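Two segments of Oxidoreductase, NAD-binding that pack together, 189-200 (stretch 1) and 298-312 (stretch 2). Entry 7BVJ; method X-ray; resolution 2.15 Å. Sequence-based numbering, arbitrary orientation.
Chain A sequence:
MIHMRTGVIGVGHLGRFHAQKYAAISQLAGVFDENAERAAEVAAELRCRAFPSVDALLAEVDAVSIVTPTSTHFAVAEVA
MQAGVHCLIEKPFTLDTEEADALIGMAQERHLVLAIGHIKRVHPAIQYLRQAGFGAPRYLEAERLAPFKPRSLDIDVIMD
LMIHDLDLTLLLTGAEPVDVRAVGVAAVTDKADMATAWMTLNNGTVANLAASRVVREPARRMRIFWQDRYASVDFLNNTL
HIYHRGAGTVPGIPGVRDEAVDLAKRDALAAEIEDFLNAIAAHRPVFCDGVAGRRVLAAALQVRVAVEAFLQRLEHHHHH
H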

# COMPACT_ATOMS: atom_id res chain seq x y z
N THR A 189 15.85 19.14 -5.37
CA THR A 189 16.87 18.88 -4.37
C THR A 189 17.84 17.84 -4.88
O THR A 189 17.87 17.55 -6.08
CB THR A 189 16.24 18.41 -3.05
OG1 THR A 189 15.61 17.14 -3.25
CG2 THR A 189 15.20 19.41 -2.56
N ASP A 190 18.67 17.30 -3.99
CA ASP A 190 19.48 16.12 -4.27
C ASP A 190 18.68 14.82 -4.25
O ASP A 190 19.20 13.79 -4.69
CB ASP A 190 20.61 16.02 -3.24
CG ASP A 190 20.09 16.07 -1.80
OD1 ASP A 190 19.12 16.82 -1.51
OD2 ASP A 190 20.66 15.34 -0.95
N LYS A 191 17.46 14.84 -3.71
CA LYS A 191 16.59 13.67 -3.67
C LYS A 191 15.86 13.53 -5.00
O LYS A 191 15.45 14.53 -5.60
CB LYS A 191 15.55 13.79 -2.56
CG LYS A 191 16.13 13.82 -1.17
CD LYS A 191 16.89 12.55 -0.89
CE LYS A 191 17.45 12.57 0.52
NZ LYS A 191 18.60 11.61 0.64
N ALA A 192 15.65 12.28 -5.42
CA ALA A 192 14.99 12.03 -6.69
C ALA A 192 13.61 12.67 -6.70
O ALA A 192 12.86 12.55 -5.73
CB ALA A 192 14.88 10.52 -6.94
N ASP A 193 13.30 13.39 -7.78
CA ASP A 193 11.92 13.82 -8.02
C ASP A 193 11.19 12.87 -8.95
O ASP A 193 9.96 12.86 -8.97
CB ASP A 193 11.87 15.22 -8.63
CG ASP A 193 12.42 16.29 -7.69
OD1 ASP A 193 11.96 16.38 -6.52
OD2 ASP A 193 13.31 17.03 -8.14
N MET A 194 11.93 12.10 -9.73
CA MET A 194 11.33 11.04 -10.52
C MET A 194 12.31 9.89 -10.56
O MET A 194 13.52 10.09 -10.52
CB MET A 194 11.00 11.52 -11.94
CG MET A 194 12.00 12.54 -12.44
SD MET A 194 11.69 13.11 -14.12
CE MET A 194 10.44 14.35 -13.81
N ALA A 195 11.78 8.68 -10.59
CA ALA A 195 12.63 7.51 -10.71
C ALA A 195 11.93 6.49 -11.59
O ALA A 195 10.72 6.52 -11.78
CB ALA A 195 12.98 6.91 -9.34
N THR A 196 12.74 5.61 -12.17
CA THR A 196 12.22 4.52 -12.97
C THR A 196 13.10 3.32 -12.70
O THR A 196 14.33 3.42 -12.74
CB THR A 196 12.19 4.88 -14.46
OG1 THR A 196 11.27 5.96 -14.64
CG2 THR A 196 11.75 3.68 -15.31
N ALA A 197 12.45 2.21 -12.36
CA ALA A 197 13.14 0.96 -12.06
C ALA A 197 12.77 -0.09 -13.10
O ALA A 197 11.66 -0.09 -13.64
CB ALA A 197 12.80 0.45 -10.66
N TRP A 198 13.72 -0.98 -13.34
CA TRP A 198 13.64 -2.09 -14.28
C TRP A 198 14.08 -3.32 -13.49
O TRP A 198 15.26 -3.47 -13.15
CB TRP A 198 14.55 -1.83 -15.49
CG TRP A 198 14.56 -2.91 -16.51
CD1 TRP A 198 15.24 -4.09 -16.45
CD2 TRP A 198 13.84 -2.92 -17.75
NE1 TRP A 198 15.00 -4.82 -17.57
CE2 TRP A 198 14.15 -4.12 -18.39
CE3 TRP A 198 12.97 -2.01 -18.38
CZ2 TRP A 198 13.62 -4.46 -19.65
CZ3 TRP A 198 12.45 -2.35 -19.61
CH2 TRP A 198 12.78 -3.56 -20.24
N MET A 199 13.10 -4.15 -13.14
CA MET A 199 13.24 -5.23 -12.18
C MET A 199 13.01 -6.55 -12.90
O MET A 199 12.00 -6.72 -13.59
CB MET A 199 12.22 -5.07 -11.03
CG MET A 199 12.35 -6.08 -9.90
SD MET A 199 11.31 -5.73 -8.43
CE MET A 199 12.46 -4.89 -7.34
N THR A 200 13.94 -7.47 -12.76
CA THR A 200 13.80 -8.83 -13.27
C THR A 200 13.60 -9.78 -12.10
O THR A 200 14.44 -9.82 -11.18
CB THR A 200 15.02 -9.22 -14.10
OG1 THR A 200 15.37 -8.12 -14.96
CG2 THR A 200 14.72 -10.43 -14.97
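Stretch 2, residues 298-312: AAALQVRVAVEAFLQ

Residues 298-312 belong to a helix that begins earlier in the chain, with regular i to i+4 backbone hydrogen bonds such as Val303 N to Ala299 O (2.9 Å) and Leu311 N to Val307 O (3.0 Å). The helix lies across one face of strand 194-200. The two N-to-C directions make an angle of 119°, so the elements run obliquely and more nearly antiparallel than parallel, and their axes approach to 9.3 Å. Alternation along the strand turns Ala195, Ala197 and Met199 toward the helix, while Met194, Thr196 and Trp198 point away. On the helix, Ala299, Val303, Val307 and Leu311, spaced four residues apart, make the matching ridge.

The fit is one of small residues against branched ones. The short side chains of Ala195 and Ala197 leave shallow places on the strand, and the valines fill them: Val307 CG2 rests 3.8 Å from Ala195 CB, and Val303 CG1 lies 3.8 Å from Ala197 CB. The backbones are correspondingly close, with CA atoms of Ala197 and Val303 6.5 Å apart and those of Ala195 and Val307 6.9 Å apart. Toward the start of the helical segment the relief reverses. Met199, extended through chi1 and chi2 (both t), is the bump, and its CE reaches Ala299 CB at 3.7 Å and Val303 CG2 at 4.2 Å.

At the other end, the loop before the strand continues the apolar seam. Ala192 CB sits 3.8 Å from both Val307 CG1 and Leu311 CD1, touching two successive members of the ridge. Beside it, Lys191 starts away from the helix, but its end returns to form a long salt bridge, NZ to Glu308 OE2 at 3.7 Å. No hydrogen bond crosses between the stretches; the 388 Å² buried comes mainly from apolar packing.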

# COMPACT_ATOMS: atom_id res chain seq x y z
N ALA A 298 11.92 -4.65 1.16
CA ALA A 298 13.26 -5.01 0.70
C ALA A 298 13.46 -4.67 -0.78
O ALA A 298 14.50 -4.12 -1.17
CB ALA A 298 13.52 -6.50 0.94
N ALA A 299 12.45 -4.96 -1.61
CA ALA A 299 12.55 -4.55 -3.01
C ALA A 299 12.67 -3.03 -3.15
O ALA A 299 13.45 -2.52 -3.97
CB ALA A 299 11.33 -5.06 -3.78
N ALA A 300 11.87 -2.29 -2.39
CA ALA A 300 11.87 -0.85 -2.54
C ALA A 300 13.21 -0.28 -2.09
O ALA A 300 13.72 0.65 -2.72
CB ALA A 300 10.73 -0.22 -1.75
N LEU A 301 13.79 -0.84 -1.04
CA LEU A 301 15.12 -0.39 -0.62
C LEU A 301 16.16 -0.69 -1.70
O LEU A 301 17.04 0.13 -1.96
CB LEU A 301 15.47 -1.02 0.72
CG LEU A 301 14.63 -0.53 1.92
CD1 LEU A 301 14.86 -1.43 3.12
CD2 LEU A 301 14.95 0.91 2.29
N GLN A 302 16.06 -1.85 -2.36
CA GLN A 302 16.96 -2.11 -3.49
C GLN A 302 16.81 -1.04 -4.57
O GLN A 302 17.81 -0.49 -5.07
CB GLN A 302 16.69 -3.49 -4.07
CG GLN A 302 17.66 -4.55 -3.58
CD GLN A 302 17.72 -5.75 -4.51
OE1 GLN A 302 18.70 -5.92 -5.25
NE2 GLN A 302 16.68 -6.58 -4.50
N VAL A 303 15.57 -0.71 -4.93
CA VAL A 303 15.36 0.33 -5.93
C VAL A 303 15.97 1.65 -5.47
O VAL A 303 16.66 2.32 -6.23
CB VAL A 303 13.86 0.49 -6.26
CG1 VAL A 303 13.67 1.73 -7.14
CG2 VAL A 303 13.32 -0.77 -7.01
N ARG A 304 15.69 2.05 -4.23
CA ARG A 304 16.16 3.35 -3.76
C ARG A 304 17.68 3.42 -3.73
O ARG A 304 18.26 4.45 -4.07
CB ARG A 304 15.59 3.65 -2.38
CG ARG A 304 15.93 5.04 -1.90
CD ARG A 304 15.08 5.42 -0.71
NE ARG A 304 15.53 4.77 0.51
CZ ARG A 304 14.99 5.00 1.70
NH1 ARG A 304 13.98 5.86 1.82
NH2 ARG A 304 15.46 4.38 2.77
N VAL A 305 18.34 2.33 -3.32
CA VAL A 305 19.79 2.32 -3.33
C VAL A 305 20.30 2.49 -4.75
O VAL A 305 21.25 3.25 -5.00
CB VAL A 305 20.31 1.02 -2.69
CG1 VAL A 305 21.72 0.71 -3.18
CG2 VAL A 305 20.28 1.11 -1.17
N ALA A 306 19.66 1.81 -5.70
CA ALA A 306 20.06 1.96 -7.10
C ALA A 306 19.86 3.40 -7.58
O ALA A 306 20.68 3.93 -8.33
CB ALA A 306 19.26 0.99 -7.97
N VAL A 307 18.76 4.02 -7.16
CA VAL A 307 18.45 5.38 -7.60
C VAL A 307 19.49 6.35 -7.05
O VAL A 307 20.06 7.17 -7.79
CB VAL A 307 17.03 5.79 -7.18
CG1 VAL A 307 16.85 7.28 -7.36
CG2 VAL A 307 15.94 5.00 -7.95
N GLU A 308 19.75 6.27 -5.74
CA GLU A 308 20.75 7.14 -5.14
C GLU A 308 22.14 6.87 -5.73
O GLU A 308 22.97 7.79 -5.79
CB GLU A 308 20.74 6.98 -3.62
CG GLU A 308 19.32 7.14 -3.01
CD GLU A 308 19.27 7.71 -1.59
OE1 GLU A 308 18.53 7.15 -0.74
OE2 GLU A 308 19.95 8.73 -1.33
N ALA A 309 22.41 5.64 -6.18
CA ALA A 309 23.70 5.39 -6.82
C ALA A 309 23.78 6.06 -8.18
O ALA A 309 24.79 6.69 -8.51
CB ALA A 309 23.95 3.88 -6.94
N PHE A 310 22.71 5.95 -8.99
CA PHE A 310 22.66 6.68 -10.25
C PHE A 310 22.90 8.18 -10.03
O PHE A 310 23.67 8.81 -10.76
CB PHE A 310 21.31 6.47 -10.93
CG PHE A 310 21.23 6.99 -12.35
CD1 PHE A 310 20.51 8.12 -12.65
CD2 PHE A 310 21.83 6.30 -13.40
CE1 PHE A 310 20.42 8.60 -13.95
CE2 PHE A 310 21.73 6.76 -14.69
CZ PHE A 310 21.03 7.92 -14.97
N LEU A 311 22.23 8.76 -9.04
CA LEU A 311 22.25 10.20 -8.89
C LEU A 311 23.60 10.71 -8.42
O LEU A 311 23.92 11.88 -8.65
CB LEU A 311 21.14 10.66 -7.94
CG LEU A 311 19.75 10.70 -8.58
CD1 LEU A 311 18.64 10.70 -7.54
CD2 LEU A 311 19.64 11.92 -9.46
N GLN A 312 24.36 9.85 -7.76
CA GLN A 312 25.62 10.27 -7.10
C GLN A 312 26.83 10.16 -8.01
O GLN A 312 27.79 10.81 -7.69
CB GLN A 312 25.90 9.37 -5.90
CG GLN A 312 25.68 10.06 -4.57
CD GLN A 312 25.86 9.02 -3.49
OE1 GLN A 312 26.68 8.12 -3.63
NE2 GLN A 312 25.03 9.08 -2.46